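Local coordinates for protein leucyl-trna synthetase (Plasmodium falciparum, PDB 5FOD) that probably hydrolyses mischarged aminoacyl-tRNA, being the editing domain of a cytosolic enzyme that joins leucine to its tRNA, at residues 31-36 against 61-66; 117-122 against 181-186; 121-126 against 333-338. The protein carries 1 engineered substitution. One frame throughout, in Å; residues are numbered along the deposited sequence.

Contact 1. Residues 31-36 against 61-66; sequences SSQSVL and TFFTDF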
# COMPACT_ATOMS: atom_id res chain seq x y z
N SER A 31 -8.19 22.16 -4.14
CA SER A 31 -7.73 22.17 -5.54
C SER A 31 -8.86 21.70 -6.46
O SER A 31 -9.05 22.25 -7.54
CB SER A 31 -6.55 21.23 -5.70
OG SER A 31 -7.06 19.90 -5.56
N SER A 32 -9.61 20.69 -6.04
CA SER A 32 -10.64 20.11 -6.92
C SER A 32 -11.88 21.02 -7.06
O SER A 32 -12.46 21.12 -8.15
CB SER A 32 -11.01 18.69 -6.50
OG SER A 32 -11.98 18.67 -5.49
N GLN A 33 -12.25 21.70 -5.96
CA GLN A 33 -13.20 22.81 -5.99
C GLN A 33 -12.72 23.95 -6.88
O GLN A 33 -13.54 24.60 -7.55
CB GLN A 33 -13.49 23.32 -4.56
CG GLN A 33 -14.29 22.34 -3.71
CD GLN A 33 -14.50 22.85 -2.28
OE1 GLN A 33 -13.56 23.34 -1.63
NE2 GLN A 33 -15.72 22.72 -1.79
N SER A 34 -11.42 24.20 -6.92
CA SER A 34 -10.89 25.25 -7.80
C SER A 34 -10.98 24.81 -9.28
O SER A 34 -11.58 25.52 -10.11
CB SER A 34 -9.47 25.67 -7.41
OG SER A 34 -8.95 26.66 -8.29
N VAL A 35 -10.40 23.65 -9.61
CA VAL A 35 -10.44 23.17 -11.01
C VAL A 35 -11.88 23.06 -11.57
O VAL A 35 -12.09 23.43 -12.72
CB VAL A 35 -9.63 21.86 -11.29
CG1 VAL A 35 -8.16 22.00 -10.87
CG2 VAL A 35 -10.26 20.65 -10.63
N LEU A 36 -12.85 22.59 -10.77
CA LEU A 36 -14.26 22.42 -11.20
C LEU A 36 -15.15 23.64 -10.95
O LEU A 36 -16.39 23.53 -10.94
CB LEU A 36 -14.92 21.20 -10.50
CG LEU A 36 -14.22 19.82 -10.63
CD1 LEU A 36 -14.93 18.77 -9.77
CD2 LEU A 36 -14.19 19.40 -12.08
N THR A 61 -15.46 14.18 -10.64
CA THR A 61 -15.16 12.83 -10.14
C THR A 61 -14.22 12.77 -8.91
O THR A 61 -13.79 11.66 -8.52
CB THR A 61 -14.56 11.99 -11.29
OG1 THR A 61 -13.40 12.66 -11.80
CG2 THR A 61 -15.56 11.80 -12.42
N PHE A 62 -13.91 13.92 -8.28
CA PHE A 62 -12.87 13.97 -7.25
C PHE A 62 -13.35 13.48 -5.89
O PHE A 62 -12.63 12.75 -5.19
CB PHE A 62 -12.26 15.37 -7.13
CG PHE A 62 -11.33 15.73 -8.28
CD1 PHE A 62 -10.01 15.24 -8.31
CD2 PHE A 62 -11.76 16.58 -9.30
CE1 PHE A 62 -9.17 15.59 -9.36
CE2 PHE A 62 -10.91 16.95 -10.33
CZ PHE A 62 -9.62 16.43 -10.37
N PHE A 63 -14.56 13.86 -5.53
CA PHE A 63 -15.24 13.34 -4.36
C PHE A 63 -16.75 13.28 -4.56
O PHE A 63 -17.31 14.13 -5.27
CB PHE A 63 -14.86 14.20 -3.12
CG PHE A 63 -15.28 15.65 -3.20
CD1 PHE A 63 -16.55 16.04 -2.80
CD2 PHE A 63 -14.39 16.63 -3.63
CE1 PHE A 63 -16.94 17.38 -2.84
CE2 PHE A 63 -14.76 17.97 -3.66
CZ PHE A 63 -16.05 18.35 -3.26
N THR A 64 -17.40 12.29 -3.96
CA THR A 64 -18.85 12.17 -4.04
C THR A 64 -19.52 13.43 -3.46
O THR A 64 -19.22 13.85 -2.36
CB THR A 64 -19.34 10.96 -3.27
OG1 THR A 64 -18.68 9.79 -3.74
CG2 THR A 64 -20.89 10.81 -3.40
N ASP A 65 -20.40 14.07 -4.24
CA ASP A 65 -21.01 15.33 -3.82
C ASP A 65 -21.99 15.16 -2.67
O ASP A 65 -22.64 14.14 -2.55
CB ASP A 65 -21.70 16.05 -4.98
CG ASP A 65 -20.77 16.98 -5.71
OD1 ASP A 65 -20.24 17.92 -5.06
OD2 ASP A 65 -20.55 16.77 -6.92
N PHE A 66 -22.08 16.20 -1.86
CA PHE A 66 -22.90 16.23 -0.69
C PHE A 66 -24.20 16.93 -1.07
O PHE A 66 -24.14 18.03 -1.62
CB PHE A 66 -22.19 16.99 0.44
CG PHE A 66 -21.03 16.22 1.05
CD1 PHE A 66 -21.27 15.23 1.99
CD2 PHE A 66 -19.73 16.48 0.65
CE1 PHE A 66 -20.21 14.54 2.56
CE2 PHE A 66 -18.67 15.78 1.21
CZ PHE A 66 -18.91 14.80 2.16
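Phe62 and Phe63, neighbours in an irregular loop, press their rings against Ser32, Gln33, Val35 and Leu36 at the C-terminal end of helix 18-35, a helix-end and loop packing at the surface of the editing domain. Phe62 comes first along 61-66. Its CG is anti to the carbonyl carbon (chi1 -74°), and the ring reaches across the last helical turn. Ser32 CB sits over one face, 3.9 Å from the centroid of the Phe62 ring, in a CH-pi contact. Leu36 CD1 meets the ring at its edge, in plane, 3.9 Å from Phe62 CD2. Val35, whose side chain crosses Phe62 at about a right angle, brings CG2 obliquely to 3.8 Å from Phe62 CE2. The small serine lets the flat ring come close to the helix, while the leucine adds a methyl at the ring edge. Lys185 lies on the face opposite Ser32, in a cation-pi contact, so the ring is held between helix and ammonium group.

Phe63 follows with CG between its backbone N and carbonyl carbon (chi1 62°), and it reaches the helix with its ring edge. Gln33 contributes only aliphatic carbon, its CG lying 4.4 Å from Phe63 CZ. Trp78 packs edge-to-face with Phe63 and also touches Gln33. Beyond Phe63 the loop leaves the helix, and Thr64 hydrogen-bonds with Ile182. Ser32 OG is buried, yet it is satisfied by a hydrogen bond to Ile29 O one turn back, and from there it lies near the plane of the Phe63 ring, 3.4 Å from CE2 at the edge.

Contact 2. Residues 117-122 against 181-186; sequences LTLGFD and FILNKI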
# COMPACT_ATOMS: atom_id res chain seq x y z
N LEU A 117 -9.84 7.53 -1.97
CA LEU A 117 -10.07 7.41 -0.57
C LEU A 117 -11.49 7.03 -0.35
O LEU A 117 -12.42 7.74 -0.80
CB LEU A 117 -9.77 8.74 0.15
CG LEU A 117 -8.29 9.00 0.39
CD1 LEU A 117 -7.48 9.08 -0.91
CD2 LEU A 117 -8.07 10.24 1.23
N THR A 118 -11.69 5.95 0.39
CA THR A 118 -13.04 5.56 0.72
C THR A 118 -13.14 4.94 2.10
O THR A 118 -12.15 4.49 2.64
CB THR A 118 -13.57 4.56 -0.32
OG1 THR A 118 -14.97 4.35 -0.10
CG2 THR A 118 -12.78 3.25 -0.31
N LEU A 119 -14.34 4.87 2.65
CA LEU A 119 -14.54 4.20 3.97
C LEU A 119 -14.77 2.69 3.85
O LEU A 119 -15.42 2.18 2.93
CB LEU A 119 -15.70 4.85 4.73
CG LEU A 119 -15.43 6.26 5.27
CD1 LEU A 119 -16.74 7.04 5.52
CD2 LEU A 119 -14.56 6.26 6.52
N GLY A 120 -14.26 1.95 4.81
CA GLY A 120 -14.40 0.49 4.78
C GLY A 120 -14.32 -0.10 6.18
O GLY A 120 -14.10 0.60 7.19
N PHE A 121 -14.51 -1.39 6.20
CA PHE A 121 -14.61 -2.22 7.40
C PHE A 121 -13.27 -2.81 7.71
O PHE A 121 -12.43 -3.01 6.82
CB PHE A 121 -15.57 -3.38 7.15
CG PHE A 121 -16.94 -2.93 6.71
CD1 PHE A 121 -17.74 -2.18 7.58
CD2 PHE A 121 -17.41 -3.23 5.44
CE1 PHE A 121 -18.98 -1.75 7.18
CE2 PHE A 121 -18.66 -2.81 5.03
CZ PHE A 121 -19.45 -2.08 5.91
N ASP A 122 -13.09 -3.10 8.98
CA ASP A 122 -11.89 -3.70 9.50
C ASP A 122 -11.84 -5.18 9.25
O ASP A 122 -10.79 -5.75 9.23
CB ASP A 122 -11.84 -3.43 11.00
CG ASP A 122 -10.47 -3.58 11.58
OD1 ASP A 122 -9.54 -2.79 11.22
OD2 ASP A 122 -10.33 -4.51 12.40
N PHE A 181 -18.77 5.35 -2.28
CA PHE A 181 -18.62 6.62 -1.62
C PHE A 181 -17.13 7.04 -1.64
O PHE A 181 -16.29 6.44 -0.96
CB PHE A 181 -19.12 6.49 -0.17
CG PHE A 181 -19.12 7.75 0.61
CD1 PHE A 181 -19.31 8.98 0.01
CD2 PHE A 181 -18.98 7.70 2.00
CE1 PHE A 181 -19.31 10.14 0.75
CE2 PHE A 181 -19.01 8.86 2.75
CZ PHE A 181 -19.18 10.08 2.13
N ILE A 182 -16.83 8.06 -2.44
CA ILE A 182 -15.48 8.52 -2.58
C ILE A 182 -15.30 9.78 -1.78
O ILE A 182 -15.94 10.79 -2.05
CB ILE A 182 -15.13 8.82 -4.06
CG1 ILE A 182 -15.26 7.56 -4.90
CG2 ILE A 182 -13.73 9.38 -4.16
CD1 ILE A 182 -14.43 6.38 -4.42
N LEU A 183 -14.38 9.74 -0.84
CA LEU A 183 -14.02 10.94 -0.03
C LEU A 183 -13.14 11.91 -0.76
O LEU A 183 -13.16 13.12 -0.49
CB LEU A 183 -13.26 10.50 1.24
CG LEU A 183 -14.02 9.50 2.14
CD1 LEU A 183 -13.29 9.35 3.47
CD2 LEU A 183 -15.45 9.94 2.37
N ASN A 184 -12.26 11.36 -1.58
CA ASN A 184 -11.28 12.13 -2.31
C ASN A 184 -10.63 11.22 -3.35
O ASN A 184 -10.81 9.98 -3.35
CB ASN A 184 -10.20 12.71 -1.36
CG ASN A 184 -9.83 14.16 -1.64
OD1 ASN A 184 -9.91 14.64 -2.74
ND2 ASN A 184 -9.39 14.87 -0.59
N LYS A 185 -9.91 11.91 -4.25
CA LYS A 185 -9.17 11.31 -5.34
C LYS A 185 -7.91 12.09 -5.47
O LYS A 185 -7.96 13.25 -5.81
CB LYS A 185 -9.98 11.35 -6.63
CG LYS A 185 -9.29 10.69 -7.80
CD LYS A 185 -10.13 10.81 -9.08
CE LYS A 185 -10.00 12.16 -9.74
NZ LYS A 185 -10.27 12.08 -11.22
N ILE A 186 -6.75 11.47 -5.18
CA ILE A 186 -5.50 12.23 -5.02
C ILE A 186 -4.37 11.56 -5.82
O ILE A 186 -4.21 10.35 -5.77
CB ILE A 186 -5.11 12.37 -3.52
CG1 ILE A 186 -6.30 12.95 -2.73
CG2 ILE A 186 -3.90 13.24 -3.36
CD1 ILE A 186 -6.11 13.03 -1.24
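Leu117 and Leu183 meet where two antiparallel strands of the mixed sheet in the editing domain come together, just where the chain of 181-186 turns a corner. The Leu117 side chain can be followed outward. CB lies 3.9 Å from Asn184 O and 4.1 Å from Leu183 CB, packed against backbone as much as side chain. Beyond CG the two methyls part: CD2 lies alongside Asn184, 4.2 Å from its CB, and CD1 approaches Ile186 CD1, also at 4.2 Å. The fork of the leucine lets its two methyls meet side chains two residues apart.

The backbone of Leu117 is bonded through both its polar atoms. Its N-H points almost straight (169°) at Asn184 O over 3.0 Å, although the donor stands 39° out of that carbonyl's plane, and Leu117 O accepts from Leu183 N at 2.8 Å. Thr118 adds a side-chain bond. Its OG1 is anti to the backbone N (chi1 -171°) and donates to Phe181 O at a short 2.6 Å, a buried hydroxyl thereby serving a carbonyl just before the corner.

Leu119 lies side by side with Phe181, its CD1 4.0 Å from Phe181 CE2, and crosses Leu183 at about a right angle. Leu183 CD2 in turn covers one face of the Phe181 ring, toward the rim, so three apolar residues close up around the bend.

Strand 114-120 lies between 182-187 and 149-153, pairing antiparallel with both; Ile150 of the latter touches Leu119 and Leu183, and its Val152 touches Leu117. Phe21 of helix 18-35 also touches Leu117, while Ile143 of helix 140-146 packs on Leu119 and Phe181.

Contact 3. Residues 121-126 against 333-338; sequences FDKQNL and RNLDGF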
# COMPACT_ATOMS: atom_id res chain seq x y z
N PHE A 121 -14.51 -1.39 6.20
CA PHE A 121 -14.61 -2.22 7.40
C PHE A 121 -13.27 -2.81 7.71
O PHE A 121 -12.43 -3.01 6.82
CB PHE A 121 -15.57 -3.38 7.15
CG PHE A 121 -16.94 -2.93 6.71
CD1 PHE A 121 -17.74 -2.18 7.58
CD2 PHE A 121 -17.41 -3.23 5.44
CE1 PHE A 121 -18.98 -1.75 7.18
CE2 PHE A 121 -18.66 -2.81 5.03
CZ PHE A 121 -19.45 -2.08 5.91
N ASP A 122 -13.09 -3.10 8.98
CA ASP A 122 -11.89 -3.70 9.50
C ASP A 122 -11.84 -5.18 9.25
O ASP A 122 -10.79 -5.75 9.23
CB ASP A 122 -11.84 -3.43 11.00
CG ASP A 122 -10.47 -3.58 11.58
OD1 ASP A 122 -9.54 -2.79 11.22
OD2 ASP A 122 -10.33 -4.51 12.40
N LYS A 123 -13.00 -5.78 9.04
CA LYS A 123 -13.18 -7.21 8.89
C LYS A 123 -14.07 -7.40 7.67
O LYS A 123 -15.05 -6.68 7.54
CB LYS A 123 -13.87 -7.71 10.16
CG LYS A 123 -13.66 -9.16 10.50
CD LYS A 123 -13.70 -9.39 12.01
CE LYS A 123 -14.98 -8.87 12.62
NZ LYS A 123 -15.06 -9.31 14.02
N GLN A 124 -13.67 -8.29 6.76
CA GLN A 124 -14.41 -8.62 5.54
C GLN A 124 -15.42 -9.77 5.67
O GLN A 124 -15.56 -10.34 6.75
CB GLN A 124 -13.41 -8.92 4.39
CG GLN A 124 -12.69 -10.26 4.46
CD GLN A 124 -11.99 -10.63 3.17
OE1 GLN A 124 -10.78 -10.81 3.16
NE2 GLN A 124 -12.75 -10.73 2.08
N ASN A 125 -16.11 -10.06 4.55
CA ASN A 125 -17.13 -11.17 4.43
C ASN A 125 -16.65 -12.54 4.87
O ASN A 125 -17.31 -13.21 5.67
CB ASN A 125 -17.61 -11.32 2.97
CG ASN A 125 -18.53 -10.20 2.53
OD1 ASN A 125 -18.93 -9.36 3.34
ND2 ASN A 125 -18.87 -10.18 1.24
N LEU A 126 -15.50 -12.95 4.31
CA LEU A 126 -14.83 -14.23 4.62
C LEU A 126 -14.79 -14.56 6.12
O LEU A 126 -15.13 -15.68 6.52
CB LEU A 126 -13.39 -14.24 4.08
CG LEU A 126 -13.18 -14.74 2.65
CD1 LEU A 126 -14.09 -14.08 1.62
CD2 LEU A 126 -11.72 -14.54 2.30
N ARG A 333 -6.14 -13.45 10.37
CA ARG A 333 -6.65 -13.71 11.72
C ARG A 333 -6.42 -12.54 12.68
O ARG A 333 -7.31 -12.16 13.45
CB ARG A 333 -5.99 -15.00 12.24
CG ARG A 333 -6.71 -15.67 13.39
CD ARG A 333 -5.95 -16.91 13.84
NE ARG A 333 -4.68 -16.51 14.46
CZ ARG A 333 -3.45 -16.74 13.99
NH1 ARG A 333 -3.23 -17.44 12.86
NH2 ARG A 333 -2.40 -16.27 14.68
N ASN A 334 -5.22 -11.95 12.62
CA ASN A 334 -4.86 -10.76 13.42
C ASN A 334 -5.45 -9.43 12.94
O ASN A 334 -5.12 -8.39 13.49
CB ASN A 334 -3.35 -10.63 13.54
CG ASN A 334 -2.72 -11.82 14.29
OD1 ASN A 334 -3.27 -12.30 15.27
ND2 ASN A 334 -1.60 -12.31 13.81
N LEU A 335 -6.30 -9.47 11.93
CA LEU A 335 -6.93 -8.28 11.35
C LEU A 335 -5.93 -7.28 10.84
O LEU A 335 -6.21 -6.09 10.81
CB LEU A 335 -7.95 -7.66 12.33
CG LEU A 335 -9.05 -8.63 12.83
CD1 LEU A 335 -10.18 -7.85 13.50
CD2 LEU A 335 -9.62 -9.49 11.74
N ASP A 336 -4.79 -7.78 10.40
CA ASP A 336 -3.73 -6.95 9.80
C ASP A 336 -3.82 -6.87 8.26
O ASP A 336 -3.06 -6.15 7.62
CB ASP A 336 -2.36 -7.46 10.23
CG ASP A 336 -2.09 -7.23 11.70
OD1 ASP A 336 -2.24 -6.07 12.17
OD2 ASP A 336 -1.72 -8.19 12.40
N GLY A 337 -4.78 -7.59 7.67
CA GLY A 337 -4.94 -7.66 6.24
C GLY A 337 -6.15 -8.44 5.78
O GLY A 337 -7.02 -8.81 6.56
N PHE A 338 -6.20 -8.64 4.47
CA PHE A 338 -7.30 -9.24 3.79
C PHE A 338 -6.76 -10.10 2.69
O PHE A 338 -5.63 -9.92 2.23
CB PHE A 338 -8.16 -8.16 3.13
CG PHE A 338 -8.72 -7.15 4.07
CD1 PHE A 338 -9.72 -7.52 4.96
CD2 PHE A 338 -8.32 -5.82 4.03
CE1 PHE A 338 -10.25 -6.60 5.84
CE2 PHE A 338 -8.86 -4.89 4.91
CZ PHE A 338 -9.84 -5.29 5.81
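Phe338 and Gln124 slide past each other in opposite directions, the amide plane of the glutamine turned 76° from the ring. Gln124 CG lies between its backbone N and carbonyl carbon (chi1 74°), and the chain then runs extended until OE1 is 3.7 Å from Phe338 CB, near the plane of the ring. A glutamine suits this buried place because its carbon chain passes beside the ring, CB lying 4.0 Å from Phe338 CD1, while its amide finds polar partners: NE2 bonds to Gln164 O, and OE1 makes a weak bond to Leu339 N. Two backbone carbonyls approach the ring obliquely, Asp122 O at 3.5 Å from Phe338 CE1 and Phe121 O at 3.6 Å from Phe338 CZ.

Leu335 faces the more exposed part of the loop. Asp122 crosses it at about a right angle, OD2 3.5 Å from Leu335 CD1; the carboxylate's main partner is Lys12, which forms a salt bridge with OD1. Lys123 crosses Leu335 obliquely and lays its aliphatic CD 4.1 Å from Leu335 CD2.

With its positive phi (58°), Leu335 ends helix 320-333 in a Schellman motif and turns the chain into strand 337-341. That strand pairs antiparallel with strand 7-15, whose Lys12 bonds both Asp122 and Leu335 O, and the loop after strand 114-120 packs against this junction.

Contacts 1 and 2 adjoin, with centres 14 Å apart. Thr64 N lies 2.8 Å from Ile182 O, a probable hydrogen bond, and Thr61 OG1 is 3.2 Å from Lys185 NZ, so the loop that packs on the end of helix 18-35 is also joined to segment 181-186. Contact 3 continues from contact 2 along the chain: they share Phe121 and Asp122, reach the same mixed sheet, and have centres 17 Å apart. Contacts 1 and 3 do not touch, their nearest atoms being about 15 Å apart. Segment 181-186 thus joins contact 2 to contact 1, whereas Phe121 and Asp122 carry the chain from contact 2 into contact 3, at the junction of helix 320-333 and strand 337-341.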